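Pectate lyase II (Xanthomonas campestris pv. campestris, PDB 2QY1) probably cleaves pectate, the polygalacturonate of plant cell walls, as a secreted lyase of polysaccharide lyase family 1. Local coordinates at residues V226-I231 with K250-T254; F151-I155 with N169-Y174; S216-N220 with Y304-T309; Y43-F49 with G81-F86. The protein carries 2 engineered substitutions. All coordinates share one frame; numbering follows the deposited sequence.

Contact 1. Residues V226-I231 with K250-T254; sequences VTTSGI and KNPVT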
loop_
_atom_site.group_PDB
_atom_site.type_symbol
_atom_site.label_atom_id
_atom_site.label_comp_id
_atom_site.label_asym_id
_atom_site.label_seq_id
_atom_site.Cartn_x
_atom_site.Cartn_y
_atom_site.Cartn_z
ATOM N N VAL A 226 -13.252 8.921 1.291
ATOM C CA VAL A 226 -12.999 7.648 1.954
ATOM C C VAL A 226 -14.242 7.370 2.789
ATOM O O VAL A 226 -14.523 8.081 3.757
ATOM C CB VAL A 226 -11.727 7.708 2.833
ATOM C CG1 VAL A 226 -11.403 6.343 3.414
ATOM C CG2 VAL A 226 -10.539 8.253 2.034
ATOM N N THR A 227 -14.992 6.342 2.401
ATOM C CA THR A 227 -16.405 6.250 2.780
ATOM C C THR A 227 -16.756 5.369 3.987
ATOM O O THR A 227 -17.845 5.514 4.554
ATOM C CB THR A 227 -17.285 5.855 1.569
ATOM O OG1 THR A 227 -16.776 4.653 0.977
ATOM C CG2 THR A 227 -17.294 6.970 0.524
ATOM N N THR A 228 -15.850 4.479 4.387
ATOM C CA THR A 228 -16.111 3.594 5.528
ATOM C C THR A 228 -15.225 3.941 6.723
ATOM O O THR A 228 -15.727 4.195 7.817
ATOM C CB THR A 228 -15.976 2.090 5.145
ATOM O OG1 THR A 228 -17.011 1.738 4.219
ATOM C CG2 THR A 228 -16.085 1.189 6.371
ATOM N N SER A 229 -13.912 3.939 6.505
ATOM C CA SER A 229 -12.936 4.299 7.533
ATOM C C SER A 229 -11.572 4.533 6.897
ATOM O O SER A 229 -11.262 3.961 5.846
ATOM C CB SER A 229 -12.839 3.213 8.609
ATOM O OG SER A 229 -12.500 1.961 8.040
ATOM N N GLY A 230 -10.761 5.370 7.535
ATOM C CA GLY A 230 -9.441 5.714 7.009
ATOM C C GLY A 230 -8.326 4.902 7.638
ATOM O O GLY A 230 -8.216 3.694 7.410
ATOM N N ILE A 231 -7.492 5.578 8.424
ATOM C CA ILE A 231 -6.413 4.926 9.160
ATOM C C ILE A 231 -7.024 4.144 10.318
ATOM O O ILE A 231 -7.644 4.726 11.212
ATOM C CB ILE A 231 -5.382 5.952 9.698
ATOM C CG1 ILE A 231 -4.761 6.752 8.546
ATOM C CG2 ILE A 231 -4.297 5.255 10.521
ATOM C CD1 ILE A 231 -4.195 8.104 8.960
ATOM N N LYS A 250 -14.922 9.433 6.239
ATOM C CA LYS A 250 -15.587 8.884 7.415
ATOM C C LYS A 250 -14.563 8.120 8.244
ATOM O O LYS A 250 -13.734 7.396 7.693
ATOM C CB LYS A 250 -16.745 7.968 7.006
ATOM C CG LYS A 250 -17.600 7.492 8.170
ATOM C CD LYS A 250 -18.820 6.727 7.693
ATOM C CE LYS A 250 -19.696 6.327 8.864
ATOM N NZ LYS A 250 -21.038 5.871 8.408
ATOM N N ASN A 251 -14.627 8.294 9.565
ATOM C CA ASN A 251 -13.669 7.693 10.503
ATOM C C ASN A 251 -12.209 7.781 10.023
ATOM O O ASN A 251 -11.567 6.746 9.807
ATOM C CB ASN A 251 -14.047 6.234 10.803
ATOM C CG ASN A 251 -15.499 6.077 11.206
ATOM O OD1 ASN A 251 -16.264 5.370 10.547
ATOM N ND2 ASN A 251 -15.887 6.732 12.293
ATOM N N PRO A 252 -11.689 9.016 9.839
ATOM C CA PRO A 252 -10.342 9.189 9.285
ATOM C C PRO A 252 -9.240 8.551 10.126
ATOM O O PRO A 252 -8.283 8.000 9.575
ATOM C CB PRO A 252 -10.169 10.713 9.226
ATOM C CG PRO A 252 -11.179 11.260 10.173
ATOM C CD PRO A 252 -12.333 10.313 10.120
ATOM N N VAL A 253 -9.377 8.634 11.446
ATOM C CA VAL A 253 -8.447 7.993 12.367
ATOM C C VAL A 253 -9.267 7.229 13.397
ATOM O O VAL A 253 -10.028 7.823 14.167
ATOM C CB VAL A 253 -7.506 9.017 13.055
ATOM C CG1 VAL A 253 -6.611 8.328 14.071
ATOM C CG2 VAL A 253 -6.658 9.753 12.021
ATOM N N THR A 254 -9.120 5.909 13.396
ATOM C CA THR A 254 -9.938 5.051 14.248
ATOM C C THR A 254 -9.195 3.783 14.666
ATOM O O THR A 254 -8.134 3.465 14.125
ATOM C CB THR A 254 -11.285 4.678 13.556
ATOM O OG1 THR A 254 -12.105 3.919 14.454
ATOM C CG2 THR A 254 -11.054 3.872 12.270
#
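Gly230 and Ile231 run alongside Asn251-Thr254, and main-chain hydrogen bonds carry most of the contact. Lys250 N gives a nearly straight bond to Val226 O (2.9 Å, 169° at the hydrogen). Gly230 N reaches Asn251 O at 2.8 Å, and Ile231 N reaches Pro252 O at 2.8 Å; both donors stand well above the plane of the carbonyl they use. The last bond, Thr254 N to Ile231 O (2.9 Å), runs almost along the C=O axis. Proline suits position 252 because only its carbonyl is needed here. Gly230, lacking a side chain, lets the Pro252 carbonyl come close to its CA. Asn251 adopts left-handed backbone angles, which asparagine tolerates well, and so bends the chain between Lys250 and Pro252.

Packing adds to these bonds. Ile231 and Val253 form a parallel bridge and project to the same side of it, with Ile231 CD1 4.3 Å from Val253 CG2. Lys250 CG is anti to its backbone N (chi1 -173°), which lays the extended chain beside the carbonyls of Thr227 and Thr228; CD comes to 3.5 Å from Thr227 O before the amine leads away. Thr254 turns its methyl CG2 to Ser229 CB at 4.1 Å, while OG1 bonds to Ala287 O, Asn288 OD1 and Arg256 NE. Beyond the pair, Phe246 packs on both Ile231 and Pro252.

Successive rungs stacked in parallel register, with aliphatic residues aligned one above another, are characteristic of the right-handed parallel beta-helix of pectate lyases.

Contact 2. Residues F151-I155 with N169-Y174; sequences FDGGI and NYVYNY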
loop_
_atom_site.group_PDB
_atom_site.type_symbol
_atom_site.label_atom_id
_atom_site.label_comp_id
_atom_site.label_asym_id
_atom_site.label_seq_id
_atom_site.Cartn_x
_atom_site.Cartn_y
_atom_site.Cartn_z
ATOM N N PHE A 151 -12.885 -7.652 -5.612
ATOM C CA PHE A 151 -11.448 -7.453 -5.786
ATOM C C PHE A 151 -10.765 -7.661 -4.430
ATOM O O PHE A 151 -11.445 -7.941 -3.442
ATOM C CB PHE A 151 -11.162 -6.060 -6.365
ATOM C CG PHE A 151 -11.751 -5.854 -7.736
ATOM C CD1 PHE A 151 -11.039 -6.226 -8.877
ATOM C CD2 PHE A 151 -13.034 -5.327 -7.884
ATOM C CE1 PHE A 151 -11.591 -6.054 -10.148
ATOM C CE2 PHE A 151 -13.596 -5.158 -9.148
ATOM C CZ PHE A 151 -12.871 -5.520 -10.282
ATOM N N ASP A 152 -9.437 -7.559 -4.384
ATOM C CA ASP A 152 -8.696 -7.771 -3.130
ATOM C C ASP A 152 -7.878 -6.536 -2.739
ATOM O O ASP A 152 -8.285 -5.412 -3.015
ATOM C CB ASP A 152 -7.828 -9.036 -3.213
ATOM C CG ASP A 152 -6.988 -9.273 -1.955
ATOM O OD1 ASP A 152 -5.749 -9.184 -2.050
ATOM O OD2 ASP A 152 -7.557 -9.543 -0.872
ATOM N N GLY A 153 -6.725 -6.755 -2.106
ATOM C CA GLY A 153 -5.929 -5.683 -1.521
ATOM C C GLY A 153 -5.165 -4.851 -2.524
ATOM O O GLY A 153 -4.867 -5.307 -3.628
ATOM N N GLY A 154 -4.855 -3.616 -2.138
ATOM C CA GLY A 154 -4.123 -2.701 -3.007
ATOM C C GLY A 154 -2.635 -2.815 -2.759
ATOM O O GLY A 154 -1.897 -3.356 -3.587
ATOM N N ILE A 155 -2.195 -2.300 -1.613
ATOM C CA ILE A 155 -0.791 -2.359 -1.232
ATOM C C ILE A 155 -0.712 -2.990 0.155
ATOM O O ILE A 155 -0.891 -2.315 1.171
ATOM C CB ILE A 155 -0.125 -0.957 -1.290
ATOM C CG1 ILE A 155 -0.227 -0.391 -2.714
ATOM C CG2 ILE A 155 1.339 -1.032 -0.837
ATOM C CD1 ILE A 155 -0.130 1.110 -2.810
ATOM N N ASN A 169 2.140 6.849 -4.090
ATOM C CA ASN A 169 1.204 5.995 -4.812
ATOM C C ASN A 169 -0.168 6.644 -4.965
ATOM O O ASN A 169 -0.536 7.515 -4.146
ATOM C CB ASN A 169 1.070 4.639 -4.116
ATOM C CG ASN A 169 2.355 3.834 -4.153
ATOM O OD1 ASN A 169 2.828 3.449 -5.222
ATOM N ND2 ASN A 169 2.925 3.577 -2.983
ATOM N N TYR A 170 -0.886 6.248 -5.982
ATOM C CA TYR A 170 -2.230 6.746 -6.218
ATOM C C TYR A 170 -3.175 5.553 -6.250
ATOM O O TYR A 170 -3.111 4.724 -7.157
ATOM C CB TYR A 170 -2.261 7.541 -7.529
ATOM C CG TYR A 170 -3.587 8.175 -7.918
ATOM C CD1 TYR A 170 -4.616 8.368 -6.991
ATOM C CD2 TYR A 170 -3.792 8.616 -9.226
ATOM C CE1 TYR A 170 -5.824 8.961 -7.369
ATOM C CE2 TYR A 170 -4.988 9.215 -9.608
ATOM C CZ TYR A 170 -5.996 9.385 -8.678
ATOM O OH TYR A 170 -7.176 9.979 -9.071
ATOM N N VAL A 171 -4.028 5.464 -5.232
ATOM C CA VAL A 171 -5.011 4.390 -5.135
ATOM C C VAL A 171 -6.405 4.997 -5.189
ATOM O O VAL A 171 -6.774 5.803 -4.328
ATOM C CB VAL A 171 -4.848 3.544 -3.841
ATOM C CG1 VAL A 171 -5.799 2.346 -3.861
ATOM C CG2 VAL A 171 -3.400 3.076 -3.662
ATOM N N TYR A 172 -7.173 4.615 -6.208
ATOM C CA TYR A 172 -8.529 5.135 -6.383
ATOM C C TYR A 172 -9.512 4.060 -6.844
ATOM O O TYR A 172 -9.101 3.016 -7.349
ATOM C CB TYR A 172 -8.539 6.348 -7.328
ATOM C CG TYR A 172 -8.254 6.039 -8.784
ATOM C CD1 TYR A 172 -9.293 5.758 -9.673
ATOM C CD2 TYR A 172 -6.949 6.048 -9.277
ATOM C CE1 TYR A 172 -9.038 5.481 -11.010
ATOM C CE2 TYR A 172 -6.687 5.776 -10.617
ATOM C CZ TYR A 172 -7.731 5.492 -11.474
ATOM O OH TYR A 172 -7.476 5.221 -12.797
ATOM N N ASN A 173 -10.807 4.326 -6.662
ATOM C CA ASN A 173 -11.870 3.374 -7.003
ATOM C C ASN A 173 -11.537 1.979 -6.479
ATOM O O ASN A 173 -11.570 0.995 -7.216
ATOM C CB ASN A 173 -12.123 3.360 -8.517
ATOM C CG ASN A 173 -12.657 4.682 -9.038
ATOM O OD1 ASN A 173 -13.044 5.562 -8.268
ATOM N ND2 ASN A 173 -12.683 4.826 -10.358
ATOM N N TYR A 174 -11.206 1.918 -5.192
ATOM C CA TYR A 174 -10.666 0.713 -4.585
ATOM C C TYR A 174 -11.303 0.502 -3.219
ATOM O O TYR A 174 -11.375 1.435 -2.426
ATOM C CB TYR A 174 -9.140 0.840 -4.457
ATOM C CG TYR A 174 -8.432 -0.465 -4.672
ATOM C CD1 TYR A 174 -8.025 -0.852 -5.948
ATOM C CD2 TYR A 174 -8.194 -1.333 -3.611
ATOM C CE1 TYR A 174 -7.392 -2.069 -6.159
ATOM C CE2 TYR A 174 -7.563 -2.545 -3.811
ATOM C CZ TYR A 174 -7.166 -2.909 -5.086
ATOM O OH TYR A 174 -6.539 -4.117 -5.292
HETATM O O HOH W 1 -7.734 -6.085 -6.766
#
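Gly153 and Gly154 run past Tyr174, their chain heading in nearly the opposite direction to 169-174, yet no backbone hydrogen bond joins the two. The closest CA atoms, those of Gly154 and Val171, are 7.5 Å apart, a spacing that side chains must bridge. Each chain finds its main-chain partners elsewhere: Gly153 and Gly154 bond to Ser115 and Ile116, whereas Tyr170 bonds to Asn134. At Asn173 left-handed backbone angles turn the second chain through a corner, and this brings Tyr174 back toward the glycines.

Tyr174 spans much of the gap. Its chi1 of -144° is away from any staggered position, and the ring reaches the 152-154 backbone with CE2 3.1 Å from Asp152 O and 3.4 Å from Gly154 N. Glycine at 154 leaves room for this approach. The hydroxyl donates to Gly153 O (2.6 Å), coming in far above the carbonyl plane, at 104° to the C=O bond. A water donates to the same Tyr174 OH at 2.7 Å and accepts a longer bond from Asp152 N, and Ser115 OG is a further partner of this buried oxygen.

In the parallel beta-helix fold such a contact joins walls belonging to different sheets across the interior of the coil, where aliphatic side chains fill the space. Ile155 does this here: CD1 meets Val171 CG2 at 3.9 Å and lies equally far from Asn169 CG, crossing both side chains obliquely. The Asn169 amide is held by Asn134 N and Val131 O, one coil back, and its side chain touches Asn199 one coil on, consistent with the asparagine ladder known from pectate lyases.

Contact 3. Residues S216-N220 with Y304-T309; sequences SHIYN and YIYTVT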
loop_
_atom_site.group_PDB
_atom_site.type_symbol
_atom_site.label_atom_id
_atom_site.label_comp_id
_atom_site.label_asym_id
_atom_site.label_seq_id
_atom_site.Cartn_x
_atom_site.Cartn_y
_atom_site.Cartn_z
ATOM N N SER A 216 4.167 2.511 12.623
ATOM C CA SER A 216 4.063 3.156 11.324
ATOM C C SER A 216 4.216 4.667 11.432
ATOM O O SER A 216 3.980 5.265 12.490
ATOM C CB SER A 216 2.744 2.797 10.630
ATOM O OG SER A 216 1.655 3.498 11.203
ATOM N N HIS A 217 4.628 5.266 10.323
ATOM C CA HIS A 217 4.690 6.707 10.193
ATOM C C HIS A 217 3.897 7.066 8.942
ATOM O O HIS A 217 4.286 6.723 7.826
ATOM C CB HIS A 217 6.145 7.165 10.098
ATOM C CG HIS A 217 6.323 8.651 10.096
ATOM N ND1 HIS A 217 7.430 9.261 9.549
ATOM C CD2 HIS A 217 5.540 9.650 10.571
ATOM C CE1 HIS A 217 7.326 10.570 9.695
ATOM N NE2 HIS A 217 6.187 10.833 10.307
ATOM N N ILE A 218 2.763 7.726 9.153
ATOM C CA ILE A 218 1.830 8.066 8.084
ATOM C C ILE A 218 1.786 9.590 7.962
ATOM O O ILE A 218 1.157 10.260 8.778
ATOM C CB ILE A 218 0.416 7.471 8.378
ATOM C CG1 ILE A 218 0.496 5.942 8.505
ATOM C CG2 ILE A 218 -0.604 7.879 7.304
ATOM C CD1 ILE A 218 -0.665 5.306 9.271
ATOM N N TYR A 219 2.479 10.134 6.960
ATOM C CA TYR A 219 2.606 11.592 6.826
ATOM C C TYR A 219 2.460 12.100 5.396
ATOM O O TYR A 219 2.797 11.395 4.452
ATOM C CB TYR A 219 3.913 12.103 7.470
ATOM C CG TYR A 219 5.185 11.910 6.660
ATOM C CD1 TYR A 219 5.631 12.893 5.771
ATOM C CD2 TYR A 219 5.962 10.764 6.810
ATOM C CE1 TYR A 219 6.804 12.718 5.027
ATOM C CE2 TYR A 219 7.138 10.584 6.082
ATOM C CZ TYR A 219 7.553 11.565 5.194
ATOM O OH TYR A 219 8.715 11.380 4.473
ATOM N N ASN A 220 1.958 13.326 5.252
ATOM C CA ASN A 220 1.819 13.995 3.947
ATOM C C ASN A 220 0.980 13.233 2.917
ATOM O O ASN A 220 1.186 13.383 1.708
ATOM C CB ASN A 220 3.192 14.344 3.350
ATOM C CG ASN A 220 3.887 15.480 4.076
ATOM O OD1 ASN A 220 3.275 16.232 4.843
ATOM N ND2 ASN A 220 5.183 15.615 3.828
ATOM N N TYR A 304 15.343 7.924 11.056
ATOM C CA TYR A 304 15.564 8.475 9.719
ATOM C C TYR A 304 15.185 9.950 9.609
ATOM O O TYR A 304 14.434 10.479 10.436
ATOM C CB TYR A 304 14.843 7.649 8.644
ATOM C CG TYR A 304 13.337 7.543 8.793
ATOM C CD1 TYR A 304 12.747 6.356 9.226
ATOM C CD2 TYR A 304 12.502 8.617 8.475
ATOM C CE1 TYR A 304 11.365 6.242 9.351
ATOM C CE2 TYR A 304 11.116 8.516 8.601
ATOM C CZ TYR A 304 10.557 7.323 9.036
ATOM O OH TYR A 304 9.189 7.213 9.151
ATOM N N ILE A 305 15.714 10.593 8.570
ATOM C CA ILE A 305 15.464 12.003 8.289
ATOM C C ILE A 305 14.377 12.132 7.223
ATOM O O ILE A 305 14.364 11.374 6.251
ATOM C CB ILE A 305 16.764 12.708 7.804
ATOM C CG1 ILE A 305 17.926 12.482 8.792
ATOM C CG2 ILE A 305 16.522 14.194 7.523
ATOM C CD1 ILE A 305 17.717 13.050 10.196
ATOM N N TYR A 306 13.465 13.086 7.412
ATOM C CA TYR A 306 12.388 13.328 6.447
ATOM C C TYR A 306 11.988 14.802 6.364
ATOM O O TYR A 306 12.049 15.525 7.358
ATOM C CB TYR A 306 11.168 12.444 6.756
ATOM C CG TYR A 306 10.490 12.713 8.088
ATOM C CD1 TYR A 306 11.034 12.239 9.285
ATOM C CD2 TYR A 306 9.289 13.421 8.147
ATOM C CE1 TYR A 306 10.407 12.481 10.506
ATOM C CE2 TYR A 306 8.656 13.661 9.363
ATOM C CZ TYR A 306 9.219 13.191 10.537
ATOM O OH TYR A 306 8.587 13.431 11.737
ATOM N N THR A 307 11.592 15.233 5.168
ATOM C CA THR A 307 11.136 16.603 4.934
ATOM C C THR A 307 9.618 16.635 4.814
ATOM O O THR A 307 9.041 15.997 3.928
ATOM C CB THR A 307 11.775 17.214 3.659
ATOM O OG1 THR A 307 13.201 17.241 3.802
ATOM C CG2 THR A 307 11.279 18.638 3.420
ATOM N N VAL A 308 8.976 17.375 5.712
ATOM C CA VAL A 308 7.520 17.478 5.707
ATOM C C VAL A 308 7.036 18.600 4.791
ATOM O O VAL A 308 7.518 19.731 4.868
ATOM C CB VAL A 308 6.926 17.659 7.136
ATOM C CG1 VAL A 308 7.042 16.368 7.930
ATOM C CG2 VAL A 308 7.598 18.812 7.879
ATOM N N THR A 309 6.103 18.259 3.906
ATOM C CA THR A 309 5.346 19.245 3.150
ATOM C C THR A 309 4.368 19.875 4.136
ATOM O O THR A 309 3.702 19.146 4.876
ATOM C CB THR A 309 4.550 18.576 2.002
ATOM O OG1 THR A 309 5.440 17.816 1.175
ATOM C CG2 THR A 309 3.830 19.614 1.143
HETATM O O HOH W 2 9.430 13.385 2.645
#
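The imidazole of His217 pushes its edge at one face of the Tyr306 ring, an edge-to-face pair with planes at 74° and His217 CE1 3.3 Å from Tyr306 CZ. At another edge of the imidazole, near its plane, Tyr304 OH forms a hydrogen bond with His217 ND1 (2.7 Å), while Tyr219 CD2 lies over one of its faces. Tyr219 in turn receives Tyr306 CD2 over one face, 3.9 Å from Tyr219 CZ; these two rings meet obliquely, with planes at 44°.

Histidine suits the middle of this aromatic cluster because its two nitrogens serve different partners: NE2 bonds to Glu242 OE2, which also takes Tyr306 OH. With chi1 at -174° the imidazole swings away from its own backbone N, which brings ND1 to Tyr304 and CE1 to Tyr306. Tyrosines add hydroxyls to flat packing surfaces: Tyr219 OH meets a water at 2.8 Å, and this water donates to Thr307 O at 2.9 Å.

His217 and Ile218 belong to a strand bonded to strands 193-202 and 238-242 on its two sides. The 304-309 chain passes over this wall, and Thr309 then packs on Val314 and Lys317 of helix 314-321.

Contact 4. Residues Y43-F49 with G81-F86; sequences YTGKFDF and GSAANF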
loop_
_atom_site.group_PDB
_atom_site.type_symbol
_atom_site.label_atom_id
_atom_site.label_comp_id
_atom_site.label_asym_id
_atom_site.label_seq_id
_atom_site.Cartn_x
_atom_site.Cartn_y
_atom_site.Cartn_z
ATOM N N TYR A 43 9.237 -2.867 -17.444
ATOM C CA TYR A 43 7.951 -3.341 -17.957
ATOM C C TYR A 43 7.361 -2.385 -18.993
ATOM O O TYR A 43 7.069 -1.229 -18.686
ATOM C CB TYR A 43 6.945 -3.587 -16.829
ATOM C CG TYR A 43 5.571 -3.941 -17.351
ATOM C CD1 TYR A 43 5.348 -5.144 -18.025
ATOM C CD2 TYR A 43 4.497 -3.059 -17.200
ATOM C CE1 TYR A 43 4.083 -5.471 -18.526
ATOM C CE2 TYR A 43 3.229 -3.374 -17.695
ATOM C CZ TYR A 43 3.032 -4.583 -18.355
ATOM O OH TYR A 43 1.785 -4.895 -18.853
ATOM N N THR A 44 7.165 -2.894 -20.207
ATOM C CA THR A 44 6.766 -2.076 -21.357
ATOM C C THR A 44 5.347 -2.367 -21.854
ATOM O O THR A 44 4.849 -1.682 -22.750
ATOM C CB THR A 44 7.735 -2.274 -22.545
ATOM O OG1 THR A 44 7.679 -3.637 -22.979
ATOM C CG2 THR A 44 9.162 -1.927 -22.145
ATOM N N GLY A 45 4.708 -3.385 -21.285
ATOM C CA GLY A 45 3.359 -3.779 -21.694
ATOM C C GLY A 45 2.351 -2.672 -21.470
ATOM O O GLY A 45 2.467 -1.910 -20.512
ATOM N N LYS A 46 1.379 -2.570 -22.371
ATOM C CA LYS A 46 0.358 -1.530 -22.304
ATOM C C LYS A 46 -1.030 -2.154 -22.359
ATOM O O LYS A 46 -1.675 -2.162 -23.408
ATOM C CB LYS A 46 0.519 -0.530 -23.456
ATOM C CG LYS A 46 1.873 0.160 -23.526
ATOM C CD LYS A 46 2.042 0.923 -24.835
ATOM C CE LYS A 46 1.195 2.193 -24.876
ATOM N NZ LYS A 46 1.704 3.239 -23.942
ATOM N N PHE A 47 -1.485 -2.684 -21.229
ATOM C CA PHE A 47 -2.817 -3.277 -21.158
ATOM C C PHE A 47 -3.903 -2.226 -21.380
ATOM O O PHE A 47 -3.908 -1.176 -20.735
ATOM C CB PHE A 47 -3.035 -3.994 -19.820
ATOM C CG PHE A 47 -4.335 -4.745 -19.744
ATOM C CD1 PHE A 47 -5.469 -4.148 -19.193
ATOM C CD2 PHE A 47 -4.431 -6.046 -20.230
ATOM C CE1 PHE A 47 -6.679 -4.837 -19.125
ATOM C CE2 PHE A 47 -5.637 -6.748 -20.165
ATOM C CZ PHE A 47 -6.762 -6.139 -19.610
ATOM N N ASP A 48 -4.812 -2.521 -22.303
ATOM C CA ASP A 48 -5.955 -1.657 -22.573
ATOM C C ASP A 48 -7.091 -2.064 -21.642
ATOM O O ASP A 48 -7.684 -3.131 -21.809
ATOM C CB ASP A 48 -6.382 -1.778 -24.041
ATOM C CG ASP A 48 -7.565 -0.879 -24.396
ATOM O OD1 ASP A 48 -7.994 -0.061 -23.554
ATOM O OD2 ASP A 48 -8.062 -0.992 -25.536
ATOM N N PHE A 49 -7.381 -1.210 -20.662
ATOM C CA PHE A 49 -8.416 -1.499 -19.666
ATOM C C PHE A 49 -9.828 -1.482 -20.254
ATOM O O PHE A 49 -10.752 -2.064 -19.680
ATOM C CB PHE A 49 -8.303 -0.544 -18.473
ATOM C CG PHE A 49 -7.047 -0.733 -17.669
ATOM C CD1 PHE A 49 -6.898 -1.841 -16.834
ATOM C CD2 PHE A 49 -6.010 0.191 -17.749
ATOM C CE1 PHE A 49 -5.730 -2.024 -16.094
ATOM C CE2 PHE A 49 -4.841 0.020 -17.008
ATOM C CZ PHE A 49 -4.702 -1.091 -16.179
ATOM N N GLY A 81 3.689 5.192 -19.556
ATOM C CA GLY A 81 2.571 4.770 -20.389
ATOM C C GLY A 81 2.224 3.299 -20.263
ATOM O O GLY A 81 1.228 2.850 -20.834
ATOM N N SER A 82 3.041 2.547 -19.524
ATOM C CA SER A 82 2.797 1.117 -19.316
ATOM C C SER A 82 1.614 0.885 -18.386
ATOM O O SER A 82 1.337 1.696 -17.501
ATOM C CB SER A 82 4.044 0.410 -18.766
ATOM O OG SER A 82 4.337 0.821 -17.440
ATOM N N ALA A 83 0.919 -0.228 -18.600
ATOM C CA ALA A 83 -0.209 -0.615 -17.766
ATOM C C ALA A 83 -0.262 -2.133 -17.649
ATOM O O ALA A 83 -0.027 -2.850 -18.630
ATOM C CB ALA A 83 -1.508 -0.074 -18.342
ATOM N N ALA A 84 -0.576 -2.606 -16.443
ATOM C CA ALA A 84 -0.613 -4.030 -16.125
ATOM C C ALA A 84 -1.988 -4.470 -15.642
ATOM O O ALA A 84 -2.620 -3.781 -14.842
ATOM C CB ALA A 84 0.431 -4.350 -15.059
ATOM N N ASN A 85 -2.434 -5.620 -16.140
ATOM C CA ASN A 85 -3.599 -6.322 -15.608
ATOM C C ASN A 85 -3.133 -7.559 -14.832
ATOM O O ASN A 85 -3.754 -8.624 -14.880
ATOM C CB ASN A 85 -4.560 -6.701 -16.739
ATOM C CG ASN A 85 -5.917 -7.176 -16.232
ATOM O OD1 ASN A 85 -6.568 -6.512 -15.419
ATOM N ND2 ASN A 85 -6.348 -8.328 -16.717
ATOM N N PHE A 86 -2.017 -7.398 -14.129
ATOM C CA PHE A 86 -1.484 -8.430 -13.244
ATOM C C PHE A 86 -0.925 -7.781 -11.984
ATOM O O PHE A 86 -0.499 -6.625 -12.014
ATOM C CB PHE A 86 -0.410 -9.281 -13.947
ATOM C CG PHE A 86 0.775 -8.491 -14.450
ATOM C CD1 PHE A 86 1.852 -8.211 -13.612
ATOM C CD2 PHE A 86 0.818 -8.040 -15.769
ATOM C CE1 PHE A 86 2.949 -7.486 -14.077
ATOM C CE2 PHE A 86 1.912 -7.318 -16.243
ATOM C CZ PHE A 86 2.978 -7.039 -15.396
#
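Tyr43 and Phe86 meet edge-to-face: the rim of Phe86 points at one face of the tyrosine, with planes 88° apart and centroids 5.2 Å apart. The opposite face of Tyr43 is covered by the backbone at Gly45 N, where glycine allows the chain to fold closely over the ring. A chi1 of 174° sets the ring across CB from its main-chain nitrogen and carries Tyr43 OH to Ala83 O (2.7 Å). That carbonyl is gripped twice, since Phe47 N donates at 3.0 Å from the other face of its plane. With Ala83 N bonded to Gly45 O, the single bridge between Lys46 and Ala83 is complete.

Phe47 lies flat on Asn85, whose CB stands 3.4 Å from the ring centroid, almost on its normal, in a CH-pi contact; the amide plane is stacked only 16° from the ring. Phe49 presents its edge to Ala84 O and sets CE2 3.6 Å from Ala83 CB. The small alanines let three aromatic side chains close round one short chain. Lys46 bends over its last two torsions until NZ bonds Gly81 O at 3.2 Å.

Met26 of helix 23-32 packs on both Tyr43 and Phe86. Loops between strands of successive coils, packed beside a helix near the beginning of the chain, are consistent with the capped N-terminal end of a pectate lyase parallel beta-helix.

Overall arrangement
Contacts 4, 2 and 1 close one after another along the chain and follow one another along the beta-helix: the centres of contacts 4 and 2 are 16 Å apart, those of contacts 2 and 1 are 15 Å apart, and those of contacts 4 and 1 about 31 Å apart. Neighbours in this row do not touch, their nearest atoms being about 7 Å apart. Contact 3 differs, because residues 304-309 return after the later coils and enclose contact 1 in sequence. Those two touch directly, Ile231 CG2 packing on Ile218 CD1 at 3.8 Å. Contact 2 is closest to the chain centre, its centre about 8 Å away against about 19 Å for that of contact 4.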